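Side-chain contacts in leucine-rich repeat protein TpLRR (Treponema pallidum, PDB 6MLX), which is of unknown function but forms a secreted, probably periplasmic, leucine-rich repeat solenoid, a scaffold that in many relatives serves protein-protein binding: residues I108-P111 against R112-V116; I85-P88 against D89-E93; Q115-G118 against Q119-S123. All coordinates share one frame; numbering follows the deposited sequence.

Contact 1: residues I108-P111 against R112-V116; sequences IVFP and RSLQV
The Phe110 ring takes Leu114 at an oblique angle: the methyl CD2 of Leu114 lies 3.4 Å from Phe110 CD1 and 3.8 Å from Phe110 CG, near the root of the ring. Phe110 CE1 stays at 4.0 Å from the same CD2, so the CG-CD1-CE1 side of the ring lies nearest the methyl. Phe110 CG stands anti to its own carbonyl carbon (chi1 -70°), and this sends the ring to the same inner side as Leu114. The pyrrolidine of Pro111, a puckered ring, meets Leu114 at a longer distance, with its CG 4.3 Å from Leu114 CB, and its CB is 3.7 Å from Ser113 OG.

Both contacts are set by a type I beta turn from Pro111 to Leu114. Its closing bond, Leu114 N to Pro111 O, measures 3.1 Å and is nearly straight at the hydrogen (174°), although the donor sits well above the carbonyl plane. After the turn, Gln115 folds back and gives NE2 to Ser113 O at 3.2 Å, with that oxygen in the plane of the Gln115 amide. The Ser113 hydroxyl bonds instead to Leu91 O of the preceding coil, and Ser136 OG bonds to both Arg112 O and Leu114 O from the following one.

This buried corner of a BspA-type leucine-rich repeat delivers the chain into strand 116-117, between parallel strands 93-94 and 139-140. Phe110 and Leu114 both rest on Ile94 of strand 93-94, while Leu133 and Pro134 also touch Phe110.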
ATOM      1  N   ILE A 108      -5.494   4.120  -5.522  1.00 30.14           N
ATOM      2  CA  ILE A 108      -5.930   3.474  -4.293  1.00 29.98           C
ATOM      3  C   ILE A 108      -6.291   4.571  -3.302  1.00 29.95           C
ATOM      4  O   ILE A 108      -5.653   5.625  -3.262  1.00 29.99           O
ATOM      5  CB  ILE A 108      -4.838   2.515  -3.766  1.00 29.93           C
ATOM      6  CG1 ILE A 108      -5.359   1.650  -2.623  1.00 29.77           C
ATOM      7  CG2 ILE A 108      -3.597   3.289  -3.357  1.00 29.97           C
ATOM      8  CD1 ILE A 108      -4.345   0.596  -2.201  1.00 29.69           C
ATOM      9  N   VAL A 109      -7.369   4.350  -2.559  1.00 29.86           N
ATOM     10  CA  VAL A 109      -7.855   5.310  -1.579  1.00 29.82           C
ATOM     11  C   VAL A 109      -7.624   4.710  -0.199  1.00 29.64           C
ATOM     12  O   VAL A 109      -8.186   3.659   0.130  1.00 29.49           O
ATOM     13  CB  VAL A 109      -9.336   5.655  -1.783  1.00 29.80           C
ATOM     14  CG1 VAL A 109      -9.785   6.609  -0.697  1.00 29.70           C
ATOM     15  CG2 VAL A 109      -9.584   6.254  -3.171  1.00 30.01           C
ATOM     16  N   PHE A 110      -6.810   5.360   0.585  1.00 29.34           N
ATOM     17  CA  PHE A 110      -6.490   4.820   1.903  1.00 29.17           C
ATOM     18  C   PHE A 110      -7.512   5.270   2.941  1.00 29.06           C
ATOM     19  O   PHE A 110      -7.903   6.436   2.962  1.00 28.93           O
ATOM     20  CB  PHE A 110      -5.116   5.264   2.348  1.00 29.18           C
ATOM     21  CG  PHE A 110      -4.001   4.648   1.578  1.00 29.35           C
ATOM     22  CD1 PHE A 110      -3.844   3.275   1.538  1.00 29.32           C
ATOM     23  CD2 PHE A 110      -3.095   5.445   0.908  1.00 29.52           C
ATOM     24  CE1 PHE A 110      -2.808   2.706   0.835  1.00 29.41           C
ATOM     25  CE2 PHE A 110      -2.044   4.883   0.218  1.00 29.65           C
ATOM     26  CZ  PHE A 110      -1.898   3.519   0.174  1.00 29.52           C
ATOM     27  N   PRO A 111      -7.929   4.361   3.819  1.00 29.36           N
ATOM     28  CA  PRO A 111      -8.929   4.712   4.832  1.00 29.17           C
ATOM     29  C   PRO A 111      -8.358   5.593   5.926  1.00 29.02           C
ATOM     30  O   PRO A 111      -7.157   5.584   6.223  1.00 28.90           O
ATOM     31  CB  PRO A 111      -9.348   3.354   5.404  1.00 29.11           C
ATOM     32  CG  PRO A 111      -8.176   2.483   5.169  1.00 29.11           C
ATOM     33  CD  PRO A 111      -7.578   2.932   3.857  1.00 29.28           C
ATOM     34  N   ARG A 112      -9.265   6.341   6.560  1.00 28.83           N
ATOM     35  CA  ARG A 112      -8.872   7.214   7.657  1.00 28.68           C
ATOM     36  C   ARG A 112      -8.292   6.449   8.844  1.00 28.45           C
ATOM     37  O   ARG A 112      -7.713   7.070   9.738  1.00 28.25           O
ATOM     38  CB  ARG A 112     -10.079   8.066   8.081  1.00 28.80           C
ATOM     39  CG  ARG A 112      -9.764   9.140   9.135  1.00 28.75           C
ATOM     40  CD  ARG A 112     -10.485  10.436   8.824  1.00 28.97           C
ATOM     41  NE  ARG A 112     -10.510  11.390   9.931  1.00 28.68           N
ATOM     42  CZ  ARG A 112     -11.549  12.194  10.139  1.00 28.64           C
ATOM     43  NH1 ARG A 112     -11.542  13.063  11.141  1.00 28.34           N
ATOM     44  NH2 ARG A 112     -12.608  12.117   9.327  1.00 28.75           N
ATOM     45  N   SER A 113      -8.378   5.119   8.859  1.00 28.51           N
ATOM     46  CA  SER A 113      -7.847   4.329   9.957  1.00 28.35           C
ATOM     47  C   SER A 113      -6.414   3.834   9.742  1.00 28.32           C
ATOM     48  O   SER A 113      -5.815   3.301  10.686  1.00 28.08           O
ATOM     49  CB  SER A 113      -8.749   3.123  10.196  1.00 28.30           C
ATOM     50  OG  SER A 113      -8.962   2.421   8.970  1.00 28.53           O
ATOM     51  N   LEU A 114      -5.851   3.982   8.544  1.00 28.04           N
ATOM     52  CA  LEU A 114      -4.565   3.359   8.237  1.00 28.09           C
ATOM     53  C   LEU A 114      -3.439   3.968   9.080  1.00 27.95           C
ATOM     54  O   LEU A 114      -3.206   5.181   9.045  1.00 27.91           O
ATOM     55  CB  LEU A 114      -4.262   3.505   6.747  1.00 28.44           C
ATOM     56  CG  LEU A 114      -3.024   2.774   6.221  1.00 28.54           C
ATOM     57  CD1 LEU A 114      -3.182   1.258   6.367  1.00 28.44           C
ATOM     58  CD2 LEU A 114      -2.701   3.172   4.781  1.00 28.76           C
ATOM     59  N   GLN A 115      -2.721   3.116   9.813  1.00 27.85           N
ATOM     60  CA  GLN A 115      -1.626   3.522  10.692  1.00 27.65           C
ATOM     61  C   GLN A 115      -0.243   3.274  10.093  1.00 27.80           C
ATOM     62  O   GLN A 115       0.648   4.129  10.222  1.00 27.73           O
ATOM     63  CB  GLN A 115      -1.698   2.776  12.035  1.00 27.30           C
ATOM     64  CG  GLN A 115      -3.032   2.856  12.789  1.00 27.25           C
ATOM     65  CD  GLN A 115      -3.255   4.215  13.409  1.00 27.05           C
ATOM     66  OE1 GLN A 115      -2.464   4.674  14.244  1.00 26.82           O
ATOM     67  NE2 GLN A 115      -4.321   4.878  12.992  1.00 27.20           N
ATOM     68  N   VAL A 116      -0.043   2.116   9.461  1.00 27.66           N
ATOM     69  CA  VAL A 116       1.280   1.570   9.169  1.00 27.75           C
ATOM     70  C   VAL A 116       1.313   1.065   7.730  1.00 28.04           C
ATOM     71  O   VAL A 116       0.447   0.284   7.321  1.00 28.11           O
ATOM     72  CB  VAL A 116       1.648   0.425  10.140  1.00 27.48           C
ATOM     73  CG1 VAL A 116       3.008  -0.210   9.771  1.00 27.51           C
ATOM     74  CG2 VAL A 116       1.654   0.917  11.586  1.00 27.04           C
TER

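Contact 2: residues I85-P88 against D89-E93; sequences IELP and DGLRE
Leu87 and Leu91 meet through one methyl each, Leu87 CD1 and Leu91 CD2, 4.0 Å apart, the two side chains slanting across one another. Different first torsions bring the two methyls together. In Leu87 CG lies anti to the carbonyl carbon (chi1 -61°), whereas in Leu91 CG is swung anti to the backbone N (chi1 -180°), and the two branched ends converge on the same inner side of the bend. Leu91 also uses its CB, which sits 4.0 Å from Pro88 CG and 3.6 Å from Pro88 O.

Pro88, its ring puckered C-gamma endo, opens a type I beta turn running from Pro88 to Leu91. The turn is closed by Leu91 N to Pro88 O, a bond of 3.3 Å with 169° at the hydrogen and a donor far above the carbonyl plane. In this BspA-type leucine-rich repeat the turn joins strand 84-86, an outermost strand of one parallel sheet, to strand 93-94 of the other sheet. Leu91 rests on Ile71 of strand 70-71, and Pro88 on Leu64.

Asp89 has the same first torsion as Leu91, yet its CB bond points away from the preceding segment and the residue is exposed; its CB comes nearest to Pro88 C, at 3.7 Å.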
ATOM      1  N   ILE A  85      -9.021  -1.962  -5.594  1.00 31.26           N
ATOM      2  CA  ILE A  85      -9.217  -2.664  -4.337  1.00 31.13           C
ATOM      3  C   ILE A  85      -9.909  -1.700  -3.387  1.00 31.13           C
ATOM      4  O   ILE A  85      -9.427  -0.580  -3.171  1.00 31.15           O
ATOM      5  CB  ILE A  85      -7.900  -3.202  -3.741  1.00 31.04           C
ATOM      6  CG1 ILE A  85      -8.157  -3.845  -2.374  1.00 30.94           C
ATOM      7  CG2 ILE A  85      -6.831  -2.105  -3.658  1.00 31.04           C
ATOM      8  CD1 ILE A  85      -7.040  -4.776  -1.890  1.00 30.71           C
ATOM      9  N   GLU A  86     -11.051  -2.113  -2.849  1.00 31.25           N
ATOM     10  CA  GLU A  86     -11.817  -1.292  -1.926  1.00 31.30           C
ATOM     11  C   GLU A  86     -11.255  -1.531  -0.534  1.00 31.27           C
ATOM     12  O   GLU A  86     -11.401  -2.627   0.026  1.00 31.12           O
ATOM     13  CB  GLU A  86     -13.304  -1.625  -1.988  1.00 31.33           C
ATOM     14  CG  GLU A  86     -14.004  -1.224  -3.298  1.00 31.64           C
ATOM     15  CD  GLU A  86     -13.703   0.209  -3.734  1.00 31.86           C
ATOM     16  OE1 GLU A  86     -13.837   1.130  -2.879  1.00 31.88           O
ATOM     17  OE2 GLU A  86     -13.386   0.420  -4.935  1.00 31.95           O
ATOM     18  N   LEU A  87     -10.599  -0.530   0.003  1.00 30.92           N
ATOM     19  CA  LEU A  87     -10.081  -0.881   1.313  1.00 30.82           C
ATOM     20  C   LEU A  87     -11.112  -0.533   2.375  1.00 30.76           C
ATOM     21  O   LEU A  87     -11.842   0.457   2.243  1.00 30.85           O
ATOM     22  CB  LEU A  87      -8.775  -0.152   1.598  1.00 30.70           C
ATOM     23  CG  LEU A  87      -7.645  -0.479   0.614  1.00 30.83           C
ATOM     24  CD1 LEU A  87      -6.367   0.275   0.953  1.00 30.79           C
ATOM     25  CD2 LEU A  87      -7.385  -1.981   0.589  1.00 30.87           C
ATOM     26  N   PRO A  88     -11.190  -1.321   3.432  1.00 30.70           N
ATOM     27  CA  PRO A  88     -12.167  -1.039   4.483  1.00 30.63           C
ATOM     28  C   PRO A  88     -11.755   0.156   5.330  1.00 30.45           C
ATOM     29  O   PRO A  88     -10.568   0.462   5.467  1.00 30.51           O
ATOM     30  CB  PRO A  88     -12.139  -2.323   5.313  1.00 30.42           C
ATOM     31  CG  PRO A  88     -10.741  -2.845   5.168  1.00 30.42           C
ATOM     32  CD  PRO A  88     -10.340  -2.488   3.745  1.00 30.62           C
ATOM     33  N   ASP A  89     -12.741   0.818   5.936  1.00 30.11           N
ATOM     34  CA  ASP A  89     -12.348   1.777   6.963  1.00 29.94           C
ATOM     35  C   ASP A  89     -11.769   1.111   8.209  1.00 29.69           C
ATOM     36  O   ASP A  89     -11.131   1.787   9.012  1.00 29.70           O
ATOM     37  CB  ASP A  89     -13.511   2.698   7.363  1.00 29.93           C
ATOM     38  CG  ASP A  89     -13.104   3.694   8.454  1.00 29.86           C
ATOM     39  OD1 ASP A  89     -11.963   4.225   8.390  1.00 29.83           O
ATOM     40  OD2 ASP A  89     -13.886   3.926   9.407  1.00 29.77           O
ATOM     41  N   GLY A  90     -11.907  -0.195   8.390  1.00 29.73           N
ATOM     42  CA  GLY A  90     -11.208  -0.773   9.533  1.00 29.40           C
ATOM     43  C   GLY A  90      -9.699  -0.945   9.361  1.00 29.39           C
ATOM     44  O   GLY A  90      -9.019  -1.211  10.359  1.00 29.18           O
ATOM     45  N   LEU A  91      -9.159  -0.794   8.147  1.00 28.98           N
ATOM     46  CA  LEU A  91      -7.767  -1.187   7.911  1.00 29.07           C
ATOM     47  C   LEU A  91      -6.790  -0.339   8.734  1.00 28.92           C
ATOM     48  O   LEU A  91      -6.862   0.893   8.736  1.00 28.88           O
ATOM     49  CB  LEU A  91      -7.429  -1.094   6.422  1.00 29.29           C
ATOM     50  CG  LEU A  91      -5.991  -1.497   6.058  1.00 29.32           C
ATOM     51  CD1 LEU A  91      -5.726  -2.980   6.331  1.00 29.28           C
ATOM     52  CD2 LEU A  91      -5.678  -1.160   4.608  1.00 29.44           C
ATOM     53  N   ARG A  92      -5.881  -1.015   9.446  1.00 28.53           N
ATOM     54  CA  ARG A  92      -4.865  -0.367  10.274  1.00 28.36           C
ATOM     55  C   ARG A  92      -3.448  -0.509   9.748  1.00 28.48           C
ATOM     56  O   ARG A  92      -2.638   0.396   9.960  1.00 28.35           O
ATOM     57  CB  ARG A  92      -4.878  -0.928  11.705  1.00 28.11           C
ATOM     58  CG  ARG A  92      -6.255  -1.255  12.249  1.00 28.22           C
ATOM     59  CD  ARG A  92      -6.796  -0.097  13.068  1.00 28.01           C
ATOM     60  NE  ARG A  92      -5.980   0.019  14.266  1.00 27.72           N
ATOM     61  CZ  ARG A  92      -5.774   1.167  14.883  1.00 27.54           C
ATOM     62  NH1 ARG A  92      -6.348   2.273  14.408  1.00 27.60           N
ATOM     63  NH2 ARG A  92      -5.014   1.206  15.975  1.00 27.24           N
ATOM     64  N   GLU A  93      -3.118  -1.628   9.100  1.00 28.21           N
ATOM     65  CA  GLU A  93      -1.738  -1.925   8.735  1.00 28.23           C
ATOM     66  C   GLU A  93      -1.689  -2.702   7.426  1.00 28.46           C
ATOM     67  O   GLU A  93      -2.501  -3.601   7.190  1.00 28.46           O
ATOM     68  CB  GLU A  93      -1.025  -2.730   9.829  1.00 27.99           C
ATOM     69  CG  GLU A  93       0.440  -3.084   9.505  1.00 28.00           C
ATOM     70  CD  GLU A  93       1.176  -3.681  10.699  1.00 27.81           C
ATOM     71  OE1 GLU A  93       0.523  -3.902  11.727  1.00 27.63           O
ATOM     72  OE2 GLU A  93       2.406  -3.918  10.630  1.00 27.81           O
TER

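Contact 3: residues Q115-G118 against Q119-S123; sequences QVIG and QDVFS
Ile117 and Val121 are brought together by their first torsions. Ile117 carries CG1 anti to its carbonyl carbon (chi1 -60°), which places the CG2 branch anti to the backbone N and facing Val121; in Val121 CG1 is anti to the backbone N (chi1 160°), leaving CG2 beside that N and turned back to the start of the turn. The side chains cross at about a right angle, and Ile117 CG2 is 3.8 Å from both Val121 CG2 and Val121 CB.

The bend belongs to a BspA-type leucine-rich repeat: strand 116-117 ends and the chain leaves it through a type II beta turn from Gly118 to Val121, which overlaps a type I turn from Asp120 to Ser123. Backbone evidence separates the two. The first lacks its closing bond, since Gly118 O and Val121 N are 3.8 Å apart, while the second has Ser123 N bonded to Asp120 O at 3.2 Å. Asp120 adopts the left-handed backbone conformation expected at the third position of a type II turn, and its carboxylate forms a salt bridge through OD1 with Arg146 NE, tying the bend to the next part of the solenoid. The CB bond of Gln119 points away from the preceding segment; its OE1 has a weak hydrogen bond to Ser142 OG.

On the inner side, Val121 also touches Ile94 of strand 93-94, and Ile117 lies against Leu133. Phe122 places its ring parallel to that of Phe99. One face of the Phe122 ring receives Val121 CG1, 3.4 Å above the plane and offset toward the rim. The other methyl, Val121 CG2, lies against the backbone of Gly118, 3.5 Å from Gly118 N and 3.2 Å from Gly118 O.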
ATOM      1  N   GLN A 115      -2.721   3.116   9.813  1.00 27.85           N
ATOM      2  CA  GLN A 115      -1.626   3.522  10.692  1.00 27.65           C
ATOM      3  C   GLN A 115      -0.243   3.274  10.093  1.00 27.80           C
ATOM      4  O   GLN A 115       0.648   4.129  10.222  1.00 27.73           O
ATOM      5  CB  GLN A 115      -1.698   2.776  12.035  1.00 27.30           C
ATOM      6  CG  GLN A 115      -3.032   2.856  12.789  1.00 27.25           C
ATOM      7  CD  GLN A 115      -3.255   4.215  13.409  1.00 27.05           C
ATOM      8  OE1 GLN A 115      -2.464   4.674  14.244  1.00 26.82           O
ATOM      9  NE2 GLN A 115      -4.321   4.878  12.992  1.00 27.20           N
ATOM     10  N   VAL A 116      -0.043   2.116   9.461  1.00 27.66           N
ATOM     11  CA  VAL A 116       1.280   1.570   9.169  1.00 27.75           C
ATOM     12  C   VAL A 116       1.313   1.065   7.730  1.00 28.04           C
ATOM     13  O   VAL A 116       0.447   0.284   7.321  1.00 28.11           O
ATOM     14  CB  VAL A 116       1.648   0.425  10.140  1.00 27.48           C
ATOM     15  CG1 VAL A 116       3.008  -0.210   9.771  1.00 27.51           C
ATOM     16  CG2 VAL A 116       1.654   0.917  11.586  1.00 27.04           C
ATOM     17  N   ILE A 117       2.319   1.504   6.976  1.00 27.67           N
ATOM     18  CA  ILE A 117       2.643   0.971   5.659  1.00 27.86           C
ATOM     19  C   ILE A 117       4.062   0.407   5.732  1.00 27.83           C
ATOM     20  O   ILE A 117       5.014   1.145   6.016  1.00 27.79           O
ATOM     21  CB  ILE A 117       2.523   2.050   4.568  1.00 28.10           C
ATOM     22  CG1 ILE A 117       1.083   2.594   4.518  1.00 28.16           C
ATOM     23  CG2 ILE A 117       2.949   1.477   3.224  1.00 28.29           C
ATOM     24  CD1 ILE A 117       0.854   3.739   3.533  1.00 28.41           C
ATOM     25  N   GLY A 118       4.200  -0.896   5.496  1.00 27.85           N
ATOM     26  CA  GLY A 118       5.487  -1.555   5.624  1.00 27.70           C
ATOM     27  C   GLY A 118       6.423  -1.233   4.469  1.00 27.79           C
ATOM     28  O   GLY A 118       6.104  -0.474   3.555  1.00 27.99           O
ATOM     29  N   GLN A 119       7.612  -1.843   4.516  1.00 27.92           N
ATOM     30  CA  GLN A 119       8.593  -1.665   3.446  1.00 27.85           C
ATOM     31  C   GLN A 119       8.067  -2.195   2.115  1.00 27.93           C
ATOM     32  O   GLN A 119       7.372  -3.214   2.067  1.00 27.74           O
ATOM     33  CB  GLN A 119       9.905  -2.390   3.786  1.00 27.44           C
ATOM     34  CG  GLN A 119      10.590  -1.926   5.043  1.00 27.29           C
ATOM     35  CD  GLN A 119      11.933  -2.616   5.286  1.00 26.84           C
ATOM     36  OE1 GLN A 119      12.830  -2.035   5.907  1.00 26.63           O
ATOM     37  NE2 GLN A 119      12.072  -3.858   4.808  1.00 26.36           N
ATOM     38  N   ASP A 120       8.412  -1.494   1.029  1.00 27.98           N
ATOM     39  CA  ASP A 120       8.220  -1.978  -0.345  1.00 27.93           C
ATOM     40  C   ASP A 120       6.771  -2.361  -0.656  1.00 28.09           C
ATOM     41  O   ASP A 120       6.517  -3.210  -1.517  1.00 27.96           O
ATOM     42  CB  ASP A 120       9.153  -3.163  -0.648  1.00 27.55           C
ATOM     43  CG  ASP A 120      10.627  -2.782  -0.543  1.00 27.46           C
ATOM     44  OD1 ASP A 120      11.152  -2.165  -1.479  1.00 27.65           O
ATOM     45  OD2 ASP A 120      11.259  -3.062   0.491  1.00 27.30           O
ATOM     46  N   VAL A 121       5.800  -1.726   0.012  1.00 28.11           N
ATOM     47  CA  VAL A 121       4.418  -2.186  -0.108  1.00 28.14           C
ATOM     48  C   VAL A 121       3.911  -1.999  -1.531  1.00 28.29           C
ATOM     49  O   VAL A 121       3.237  -2.876  -2.083  1.00 28.19           O
ATOM     50  CB  VAL A 121       3.512  -1.476   0.916  1.00 28.28           C
ATOM     51  CG1 VAL A 121       2.047  -1.572   0.482  1.00 28.34           C
ATOM     52  CG2 VAL A 121       3.693  -2.107   2.302  1.00 28.08           C
ATOM     53  N   PHE A 122       4.231  -0.865  -2.152  1.00 28.27           N
ATOM     54  CA  PHE A 122       3.818  -0.602  -3.523  1.00 28.38           C
ATOM     55  C   PHE A 122       5.003  -0.651  -4.476  1.00 28.34           C
ATOM     56  O   PHE A 122       4.988  -0.017  -5.531  1.00 28.46           O
ATOM     57  CB  PHE A 122       3.070   0.728  -3.606  1.00 28.61           C
ATOM     58  CG  PHE A 122       1.832   0.751  -2.753  1.00 28.62           C
ATOM     59  CD1 PHE A 122       0.675   0.099  -3.172  1.00 28.58           C
ATOM     60  CD2 PHE A 122       1.839   1.365  -1.506  1.00 28.65           C
ATOM     61  CE1 PHE A 122      -0.463   0.086  -2.371  1.00 28.57           C
ATOM     62  CE2 PHE A 122       0.711   1.367  -0.711  1.00 28.56           C
ATOM     63  CZ  PHE A 122      -0.440   0.713  -1.133  1.00 28.54           C
ATOM     64  N   SER A 123       6.033  -1.411  -4.103  1.00 28.42           N
ATOM     65  CA  SER A 123       7.185  -1.633  -4.971  1.00 28.36           C
ATOM     66  C   SER A 123       6.731  -2.147  -6.333  1.00 28.32           C
ATOM     67  O   SER A 123       5.929  -3.079  -6.421  1.00 28.18           O
ATOM     68  CB  SER A 123       8.144  -2.635  -4.312  1.00 28.03           C
ATOM     69  OG  SER A 123       9.281  -2.867  -5.141  1.00 27.99           O
TER

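Contacts 1 and 2 are equivalent type I turns 23 residues apart in successive coils, their centres about 6 Å from each other. They abut directly, with Pro111 CB 3.1 Å from Pro88 O. Contact 3 continues contact 1 along the chain, sharing Gln115 and Val116, and its centre lies about 11 Å away; inside the coil the two meet where Phe110 CZ comes within 3.4 Å of Phe122 CZ. Contacts 2 and 3, about 14 Å apart between centres, are joined by backbone: Arg92 O probably accepts from Gln115 N at 2.7 Å and from Val116 N at 3.2 Å, just where parallel strands 93-94 and 116-117 begin.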